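Local coordinates for protein coenzyme A transferase (PDB 3QLI) that binds coenzyme A and probably transfers it between carboxylic acids, such as from an acyl-CoA to acetate, at residues G45-E50 against E301-L306; Y74-K79 against F293-G298; S126-A131 against N163-R168. All coordinates share one frame; numbering follows the deposited sequence.

Contact 1: residues G45-E50 against E301-L306; sequences GMFAAE and EMYEYL
The closest CA atoms across the segments, those of A48 and Y303, are 10.0 Å apart, so the short 3-10 turn at 48-49 and the helix 300-306 meet through side chains alone. Y303 spans most of the gap. With CG anti to its carbonyl carbon (chi1 -62°), its ring is carried off the helix and its phenol end is delivered to the loop. There Y303 OH lies 3.9 Å from F47 CE2, in the plane of the F47 ring and at its edge, and the two side chains cross at about a right angle. The same Y303 OH is 4.1 Å from A48 CB, which approaches the tyrosine obliquely. Both loop residues point their CB toward the helix. No hydrogen bond crosses between the segments; Y303 OH is instead hydrogen-bonded to I210 O and G298 N. The F47 side chain also lies beside that of E76, a coenzyme A-binding residue, although the ligand is absent from this chain. The chemistry therefore implies a buried hydroxyl whose polar needs are met by backbone groups, while carbon atoms of F47 and A48 pack against it, joining the loop after strand 41-44 to helix 300-306.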
loop_
_atom_site.group_PDB
_atom_site.type_symbol
_atom_site.label_atom_id
_atom_site.label_comp_id
_atom_site.label_asym_id
_atom_site.label_seq_id
_atom_site.Cartn_x
_atom_site.Cartn_y
_atom_site.Cartn_z
ATOM N N GLY A 45 -8.688 24.593 2.767
ATOM C CA GLY A 45 -8.533 23.719 3.905
ATOM C C GLY A 45 -9.606 22.653 3.959
ATOM O O GLY A 45 -10.589 22.688 3.211
ATOM N N MET A 46 -9.440 21.699 4.869
ATOM C CA MET A 46 -10.389 20.597 5.020
ATOM C C MET A 46 -11.490 20.840 6.051
ATOM O O MET A 46 -11.225 21.347 7.137
ATOM C CB MET A 46 -9.652 19.315 5.425
ATOM C CG MET A 46 -8.536 18.880 4.499
ATOM S SD MET A 46 -7.653 17.453 5.164
ATOM C CE MET A 46 -8.910 16.186 5.041
ATOM N N PHE A 47 -12.724 20.480 5.707
ATOM C CA PHE A 47 -13.837 20.583 6.653
ATOM C C PHE A 47 -14.084 21.976 7.230
ATOM O O PHE A 47 -14.390 22.921 6.512
ATOM C CB PHE A 47 -13.722 19.542 7.772
ATOM C CG PHE A 47 -15.037 19.211 8.419
ATOM C CD1 PHE A 47 -16.085 18.706 7.669
ATOM C CD2 PHE A 47 -15.230 19.418 9.773
ATOM C CE1 PHE A 47 -17.299 18.407 8.258
ATOM C CE2 PHE A 47 -16.440 19.120 10.368
ATOM C CZ PHE A 47 -17.476 18.614 9.609
ATOM N N ALA A 48 -13.948 22.068 8.550
ATOM C CA ALA A 48 -14.174 23.300 9.296
ATOM C C ALA A 48 -13.224 24.380 8.800
ATOM O O ALA A 48 -13.482 25.570 8.964
ATOM C CB ALA A 48 -13.981 23.060 10.784
ATOM N N ALA A 49 -12.113 23.945 8.219
ATOM C CA ALA A 49 -11.108 24.830 7.639
ATOM C C ALA A 49 -11.626 25.628 6.430
ATOM O O ALA A 49 -11.110 26.704 6.136
ATOM C CB ALA A 49 -9.855 24.051 7.273
ATOM N N GLU A 50 -12.622 25.100 5.717
ATOM C CA GLU A 50 -13.152 25.801 4.545
ATOM C C GLU A 50 -13.636 27.171 5.011
ATOM O O GLU A 50 -14.309 27.278 6.033
ATOM C CB GLU A 50 -14.299 25.003 3.914
ATOM C CG GLU A 50 -13.918 23.586 3.485
ATOM C CD GLU A 50 -15.095 22.786 2.947
ATOM O OE1 GLU A 50 -16.253 23.158 3.221
ATOM O OE2 GLU A 50 -14.860 21.776 2.252
ATOM N N GLU A 301 -17.277 22.331 21.770
ATOM C CA GLU A 301 -16.568 22.052 23.010
ATOM C C GLU A 301 -15.165 21.519 22.731
ATOM O O GLU A 301 -14.209 21.883 23.411
ATOM C CB GLU A 301 -17.339 21.051 23.867
ATOM C CG GLU A 301 -16.455 20.316 24.850
ATOM C CD GLU A 301 -17.231 19.694 25.997
ATOM O OE1 GLU A 301 -17.729 18.556 25.838
ATOM O OE2 GLU A 301 -17.331 20.347 27.060
ATOM N N MET A 302 -15.040 20.646 21.737
ATOM C CA MET A 302 -13.728 20.108 21.397
ATOM C C MET A 302 -12.853 21.179 20.747
ATOM O O MET A 302 -11.664 21.286 21.048
ATOM C CB MET A 302 -13.839 18.903 20.462
ATOM C CG MET A 302 -12.482 18.293 20.146
ATOM S SD MET A 302 -12.477 17.277 18.658
ATOM C CE MET A 302 -12.319 18.549 17.414
ATOM N N TYR A 303 -13.431 21.964 19.840
ATOM C CA TYR A 303 -12.660 23.018 19.182
ATOM C C TYR A 303 -12.076 24.025 20.191
ATOM O O TYR A 303 -10.907 24.430 20.080
ATOM C CB TYR A 303 -13.509 23.756 18.138
ATOM C CG TYR A 303 -14.014 22.910 16.981
ATOM C CD1 TYR A 303 -13.172 22.030 16.309
ATOM C CD2 TYR A 303 -15.339 23.013 16.545
ATOM C CE1 TYR A 303 -13.636 21.266 15.238
ATOM C CE2 TYR A 303 -15.814 22.248 15.482
ATOM C CZ TYR A 303 -14.958 21.379 14.832
ATOM O OH TYR A 303 -15.419 20.632 13.767
ATOM N N GLU A 304 -12.893 24.447 21.156
ATOM C CA GLU A 304 -12.446 25.399 22.172
ATOM C C GLU A 304 -11.293 24.828 22.986
ATOM O O GLU A 304 -10.336 25.535 23.327
ATOM C CB GLU A 304 -13.601 25.790 23.098
ATOM C CG GLU A 304 -14.683 26.616 22.415
ATOM C CD GLU A 304 -15.968 26.724 23.237
ATOM O OE1 GLU A 304 -16.832 27.555 22.873
ATOM O OE2 GLU A 304 -16.120 25.975 24.235
ATOM N N TYR A 305 -11.391 23.541 23.286
ATOM C CA TYR A 305 -10.380 22.859 24.082
ATOM C C TYR A 305 -8.992 22.835 23.419
ATOM O O TYR A 305 -7.974 22.817 24.108
ATOM C CB TYR A 305 -10.836 21.434 24.426
ATOM C CG TYR A 305 -9.879 20.727 25.361
ATOM C CD1 TYR A 305 -9.858 21.028 26.724
ATOM C CD2 TYR A 305 -8.994 19.766 24.888
ATOM C CE1 TYR A 305 -8.978 20.389 27.587
ATOM C CE2 TYR A 305 -8.110 19.126 25.741
ATOM C CZ TYR A 305 -8.110 19.443 27.091
ATOM O OH TYR A 305 -7.232 18.804 27.946
ATOM N N LEU A 306 -8.944 22.848 22.091
ATOM C CA LEU A 306 -7.659 22.778 21.388
ATOM C C LEU A 306 -6.880 24.064 21.509
ATOM O O LEU A 306 -5.673 24.078 21.310
ATOM C CB LEU A 306 -7.860 22.479 19.897
ATOM C CG LEU A 306 -8.774 21.294 19.586
ATOM C CD1 LEU A 306 -8.879 21.127 18.067
ATOM C CD2 LEU A 306 -8.249 20.027 20.250
#

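Contact 2: residues Y74-K79 against F293-G298; sequences YFETAK and FTFAMG
E76 carries one whole side of this contact, meeting F295 with its aliphatic part and M297 with both its CG and its carboxylate. E76 CG lies 3.9 Å from F295 CE1, approaching the ring obliquely, and the same methylene is 4.0 Å from M297 SD. Farther out, E76 OE2 stands 3.8 Å from M297 SD and 4.0 Å from M297 CE, distances of packing with no hydrogen bond between the segments. The E76 and F295 side chains cross at about a right angle, yet the carboxylate and ring planes are only 32° apart. Two torsions explain the approach: chi1 (-150°), with CG anti to the backbone N, sets E76 CG against F295, and the bend at chi2 (56°) turns the carboxylate to M297 SD. M297 is itself bent at chi3, which swings its methyl to the same oxygen. In the next shell, E76 is paired through its backbone with F47, while F295 and M297 both pack on V265 in the neighbouring strand 265-266. E76 binds coenzyme A in a crystal structure of this protein, though none is bound in this chain, and the F295 side chain lies about 4 Å from that of E264, the covalent coenzyme A site. The chemistry implies an apolar flank to E76: ring and thioether bear on its methylene and carboxylate, consistent with an apolar lining beside the coenzyme A site.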
loop_
_atom_site.group_PDB
_atom_site.type_symbol
_atom_site.label_atom_id
_atom_site.label_comp_id
_atom_site.label_asym_id
_atom_site.label_seq_id
_atom_site.Cartn_x
_atom_site.Cartn_y
_atom_site.Cartn_z
ATOM N N TYR A 74 -9.500 19.559 -3.571
ATOM C CA TYR A 74 -9.787 19.604 -2.138
ATOM C C TYR A 74 -10.154 18.236 -1.567
ATOM O O TYR A 74 -10.502 17.323 -2.323
ATOM C CB TYR A 74 -10.945 20.585 -1.885
ATOM C CG TYR A 74 -12.240 20.077 -2.470
ATOM C CD1 TYR A 74 -13.189 19.454 -1.671
ATOM C CD2 TYR A 74 -12.497 20.183 -3.831
ATOM C CE1 TYR A 74 -14.368 18.962 -2.214
ATOM C CE2 TYR A 74 -13.678 19.686 -4.389
ATOM C CZ TYR A 74 -14.603 19.076 -3.576
ATOM O OH TYR A 74 -15.768 18.571 -4.126
ATOM N N PHE A 75 -10.122 18.141 -0.236
ATOM C CA PHE A 75 -10.452 16.936 0.526
ATOM C C PHE A 75 -11.432 17.276 1.654
ATOM O O PHE A 75 -11.480 18.416 2.111
ATOM C CB PHE A 75 -9.201 16.389 1.219
ATOM C CG PHE A 75 -8.236 15.682 0.315
ATOM C CD1 PHE A 75 -8.280 14.307 0.174
ATOM C CD2 PHE A 75 -7.249 16.386 -0.351
ATOM C CE1 PHE A 75 -7.379 13.651 -0.638
ATOM C CE2 PHE A 75 -6.345 15.735 -1.165
ATOM C CZ PHE A 75 -6.409 14.366 -1.307
ATOM N N GLU A 76 -12.188 16.284 2.121
ATOM C CA GLU A 76 -13.104 16.474 3.254
ATOM C C GLU A 76 -14.112 17.627 3.188
ATOM O O GLU A 76 -14.046 18.562 3.982
ATOM C CB GLU A 76 -12.327 16.520 4.571
ATOM C CG GLU A 76 -13.115 16.009 5.769
ATOM C CD GLU A 76 -13.632 14.594 5.576
ATOM O OE1 GLU A 76 -12.964 13.797 4.887
ATOM O OE2 GLU A 76 -14.709 14.277 6.120
ATOM N N THR A 77 -15.026 17.559 2.227
ATOM C CA THR A 77 -16.040 18.592 2.027
ATOM C C THR A 77 -16.997 18.799 3.205
ATOM O O THR A 77 -17.348 17.863 3.918
ATOM C CB THR A 77 -16.910 18.272 0.796
ATOM O OG1 THR A 77 -16.137 17.544 -0.165
ATOM C CG2 THR A 77 -17.435 19.550 0.165
ATOM N N ALA A 78 -17.408 20.050 3.388
ATOM C CA ALA A 78 -18.330 20.449 4.445
ATOM C C ALA A 78 -19.477 21.245 3.827
ATOM O O ALA A 78 -19.350 21.754 2.715
ATOM C CB ALA A 78 -17.617 21.275 5.494
ATOM N N LYS A 79 -20.546 21.426 4.588
ATOM C CA LYS A 79 -21.731 22.108 4.098
ATOM C C LYS A 79 -21.372 23.496 3.595
ATOM O O LYS A 79 -22.011 24.005 2.676
ATOM C CB LYS A 79 -22.789 22.205 5.198
ATOM C CG LYS A 79 -24.100 22.819 4.744
ATOM C CD LYS A 79 -25.190 22.635 5.788
ATOM C CE LYS A 79 -26.451 23.393 5.407
ATOM N NZ LYS A 79 -26.868 23.107 4.009
ATOM N N PHE A 293 -1.900 14.872 15.472
ATOM C CA PHE A 293 -3.013 14.691 14.539
ATOM C C PHE A 293 -2.751 15.548 13.297
ATOM O O PHE A 293 -1.908 16.444 13.332
ATOM C CB PHE A 293 -4.350 15.100 15.178
ATOM C CG PHE A 293 -4.502 16.598 15.376
ATOM C CD1 PHE A 293 -5.295 17.350 14.520
ATOM C CD2 PHE A 293 -3.827 17.249 16.413
ATOM C CE1 PHE A 293 -5.434 18.726 14.688
ATOM C CE2 PHE A 293 -3.955 18.628 16.596
ATOM C CZ PHE A 293 -4.760 19.369 15.734
ATOM N N THR A 294 -3.456 15.276 12.201
ATOM C CA THR A 294 -3.257 16.083 10.995
ATOM C C THR A 294 -4.443 16.997 10.647
ATOM O O THR A 294 -4.248 18.053 10.053
ATOM C CB THR A 294 -2.805 15.239 9.775
ATOM O OG1 THR A 294 -2.036 16.065 8.894
ATOM C CG2 THR A 294 -3.990 14.632 9.017
ATOM N N PHE A 295 -5.656 16.605 11.022
ATOM C CA PHE A 295 -6.779 17.550 11.039
ATOM C C PHE A 295 -7.815 17.115 12.088
ATOM O O PHE A 295 -7.818 15.956 12.536
ATOM C CB PHE A 295 -7.369 17.776 9.626
ATOM C CG PHE A 295 -8.303 16.685 9.152
ATOM C CD1 PHE A 295 -9.681 16.879 9.179
ATOM C CD2 PHE A 295 -7.810 15.478 8.670
ATOM C CE1 PHE A 295 -10.554 15.890 8.745
ATOM C CE2 PHE A 295 -8.675 14.482 8.224
ATOM C CZ PHE A 295 -10.047 14.688 8.257
ATOM N N ALA A 296 -8.663 18.053 12.508
ATOM C CA ALA A 296 -9.606 17.797 13.597
ATOM C C ALA A 296 -11.042 18.051 13.162
ATOM O O ALA A 296 -11.313 19.002 12.440
ATOM C CB ALA A 296 -9.276 18.674 14.782
ATOM N N MET A 297 -11.958 17.209 13.637
ATOM C CA MET A 297 -13.392 17.384 13.386
ATOM C C MET A 297 -14.111 17.078 14.681
ATOM O O MET A 297 -13.710 16.182 15.395
ATOM C CB MET A 297 -13.881 16.410 12.303
ATOM C CG MET A 297 -13.275 16.662 10.910
ATOM S SD MET A 297 -14.110 15.725 9.603
ATOM C CE MET A 297 -13.557 14.071 9.908
ATOM N N GLY A 298 -15.163 17.821 14.998
ATOM C CA GLY A 298 -15.875 17.570 16.242
ATOM C C GLY A 298 -16.948 18.610 16.487
ATOM O O GLY A 298 -17.588 19.073 15.538
#

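Contact 3: residues S126-A131 against N163-R168; sequences SNFHQA and NDYSSR
D164 OD2 is gripped by two donors of S166, the hydroxyl and the backbone N. S166 OG bonds to it at 2.6 Å on the syn side, whereas S166 N, at 2.8 Å, comes from above the carboxylate plane, 56° out of it. The second bond is a helix-capping bond, and the pair holds the carboxylate with D164 OD2 3.5 Å above the Y165 ring, over its centre. D164 meets the opposing segment through carbon: D164 CB is 4.0 Å from F128 CZ, approached obliquely. F128 and Y165 cross at about a right angle and touch rim to rim, F128 CE1 to Y165 CD2 at 4.0 Å, each atom near the plane of the other ring. With CG anti to the backbone N (chi1 -180°), the F128 ring extends to these partners. A131 closes the other end, its CB 3.8 Å from Y165 CB. Y165 OH is satisfied by M44 O. The F128 side chain lies about 4 Å from that of E264, the covalent coenzyme A residue, with no coenzyme A in this chain, and N127 ND2 bonds to D408 OD1 of the second subunit. The contact thus sets the start of helix 131-139 against the turn that leads into helix 166-172; Y165 also packs on L135 of the former and on F144 of strand 143-148.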
loop_
_atom_site.group_PDB
_atom_site.type_symbol
_atom_site.label_atom_id
_atom_site.label_comp_id
_atom_site.label_asym_id
_atom_site.label_seq_id
_atom_site.Cartn_x
_atom_site.Cartn_y
_atom_site.Cartn_z
ATOM N N SER A 126 -5.732 9.746 -5.688
ATOM C CA SER A 126 -4.494 10.040 -4.987
ATOM C C SER A 126 -4.448 9.291 -3.675
ATOM O O SER A 126 -5.453 8.714 -3.255
ATOM C CB SER A 126 -4.382 11.540 -4.694
ATOM O OG SER A 126 -5.215 11.903 -3.595
ATOM N N ASN A 127 -3.280 9.310 -3.036
ATOM C CA ASN A 127 -3.174 9.005 -1.614
ATOM C C ASN A 127 -3.192 10.292 -0.782
ATOM O O ASN A 127 -2.426 11.230 -1.042
ATOM C CB ASN A 127 -1.893 8.245 -1.319
ATOM C CG ASN A 127 -1.870 6.896 -1.964
ATOM O OD1 ASN A 127 -2.575 5.991 -1.536
ATOM N ND2 ASN A 127 -1.057 6.743 -2.993
ATOM N N PHE A 128 -4.055 10.334 0.225
ATOM C CA PHE A 128 -4.121 11.507 1.090
ATOM C C PHE A 128 -2.723 11.812 1.650
ATOM O O PHE A 128 -2.343 12.971 1.768
ATOM C CB PHE A 128 -5.159 11.272 2.199
ATOM C CG PHE A 128 -5.324 12.427 3.170
ATOM C CD1 PHE A 128 -5.478 13.727 2.717
ATOM C CD2 PHE A 128 -5.367 12.183 4.546
ATOM C CE1 PHE A 128 -5.639 14.787 3.613
ATOM C CE2 PHE A 128 -5.545 13.223 5.460
ATOM C CZ PHE A 128 -5.679 14.536 4.997
ATOM N N HIS A 129 -1.945 10.774 1.963
ATOM C CA HIS A 129 -0.615 10.986 2.551
ATOM C C HIS A 129 0.356 11.699 1.618
ATOM O O HIS A 129 1.372 12.240 2.073
ATOM C CB HIS A 129 0.011 9.686 3.108
ATOM C CG HIS A 129 0.490 8.730 2.057
ATOM N ND1 HIS A 129 -0.184 7.568 1.745
ATOM C CD2 HIS A 129 1.592 8.746 1.269
ATOM C CE1 HIS A 129 0.469 6.919 0.796
ATOM N NE2 HIS A 129 1.549 7.613 0.487
ATOM N N GLN A 130 0.044 11.700 0.323
ATOM C CA GLN A 130 0.892 12.365 -0.682
ATOM C C GLN A 130 0.315 13.704 -1.143
ATOM O O GLN A 130 0.855 14.337 -2.047
ATOM C CB GLN A 130 1.101 11.449 -1.902
ATOM C CG GLN A 130 1.840 10.180 -1.553
ATOM C CD GLN A 130 1.755 9.109 -2.632
ATOM O OE1 GLN A 130 0.950 9.195 -3.568
ATOM N NE2 GLN A 130 2.583 8.091 -2.497
ATOM N N ALA A 131 -0.765 14.142 -0.505
ATOM C CA ALA A 131 -1.454 15.373 -0.916
ATOM C C ALA A 131 -0.574 16.622 -0.945
ATOM O O ALA A 131 -0.698 17.429 -1.861
ATOM C CB ALA A 131 -2.709 15.621 -0.069
ATOM N N ASN A 163 -4.034 20.982 9.430
ATOM C CA ASN A 163 -2.619 20.944 9.112
ATOM C C ASN A 163 -2.633 20.221 7.779
ATOM O O ASN A 163 -2.575 20.851 6.724
ATOM C CB ASN A 163 -1.808 20.188 10.159
ATOM C CG ASN A 163 -0.319 20.477 10.057
ATOM O OD1 ASN A 163 0.282 20.298 9.001
ATOM N ND2 ASN A 163 0.277 20.930 11.153
ATOM N N ASP A 164 -2.707 18.895 7.823
ATOM C CA ASP A 164 -2.863 18.107 6.608
ATOM C C ASP A 164 -1.897 18.559 5.523
ATOM O O ASP A 164 -0.690 18.633 5.735
ATOM C CB ASP A 164 -4.316 18.131 6.114
ATOM C CG ASP A 164 -4.921 19.523 6.120
ATOM O OD1 ASP A 164 -5.404 19.966 7.181
ATOM O OD2 ASP A 164 -4.922 20.169 5.055
ATOM N N TYR A 165 -2.461 18.838 4.352
ATOM C CA TYR A 165 -1.708 19.348 3.216
ATOM C C TYR A 165 -1.750 20.874 3.231
ATOM O O TYR A 165 -1.047 21.533 2.470
ATOM C CB TYR A 165 -2.318 18.847 1.909
ATOM C CG TYR A 165 -3.777 19.218 1.737
ATOM C CD1 TYR A 165 -4.145 20.472 1.266
ATOM C CD2 TYR A 165 -4.784 18.316 2.050
ATOM C CE1 TYR A 165 -5.476 20.815 1.110
ATOM C CE2 TYR A 165 -6.116 18.649 1.899
ATOM C CZ TYR A 165 -6.459 19.899 1.429
ATOM O OH TYR A 165 -7.784 20.230 1.277
ATOM N N SER A 166 -2.579 21.424 4.113
ATOM C CA SER A 166 -2.762 22.869 4.209
ATOM C C SER A 166 -1.494 23.626 4.589
ATOM O O SER A 166 -1.214 24.687 4.042
ATOM C CB SER A 166 -3.884 23.201 5.199
ATOM O OG SER A 166 -5.143 22.786 4.702
ATOM N N SER A 167 -0.728 23.084 5.526
ATOM C CA SER A 167 0.506 23.753 5.952
ATOM C C SER A 167 1.551 23.859 4.836
ATOM O O SER A 167 2.359 24.793 4.813
ATOM C CB SER A 167 1.103 23.075 7.197
ATOM O OG SER A 167 1.453 21.729 6.923
ATOM N N ARG A 168 1.544 22.904 3.913
ATOM C CA ARG A 168 2.408 22.993 2.732
ATOM C C ARG A 168 1.850 23.950 1.668
ATOM O O ARG A 168 2.570 24.801 1.129
ATOM C CB ARG A 168 2.591 21.604 2.104
ATOM C CG ARG A 168 3.243 21.608 0.712
ATOM C CD ARG A 168 4.692 22.055 0.772
ATOM N NE ARG A 168 5.331 22.073 -0.552
ATOM C CZ ARG A 168 5.861 21.011 -1.152
ATOM N NH1 ARG A 168 5.825 19.818 -0.567
ATOM N NH2 ARG A 168 6.415 21.140 -2.355
#

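From the N terminus, the 45-50 loop opens contact 1, which closes only at helix 300-306, with 250 residues between. Inside that span, 74-79 opens contact 2 and returns at 293-298; inside that again, 126-131 and 163-168 close the short loop of contact 3. All three are therefore nested and none cross. Contacts 1 and 2 are joined by a probable hydrogen bond from F47 N to E76 O. T294 O meets N163 N between contacts 2 and 3, and M46 packs on F128, D164 and Y165 between contacts 1 and 3. Together they tie loops following strands 41-44 and 70-74 to two helix starts, strand 295-296 and helix 300-306.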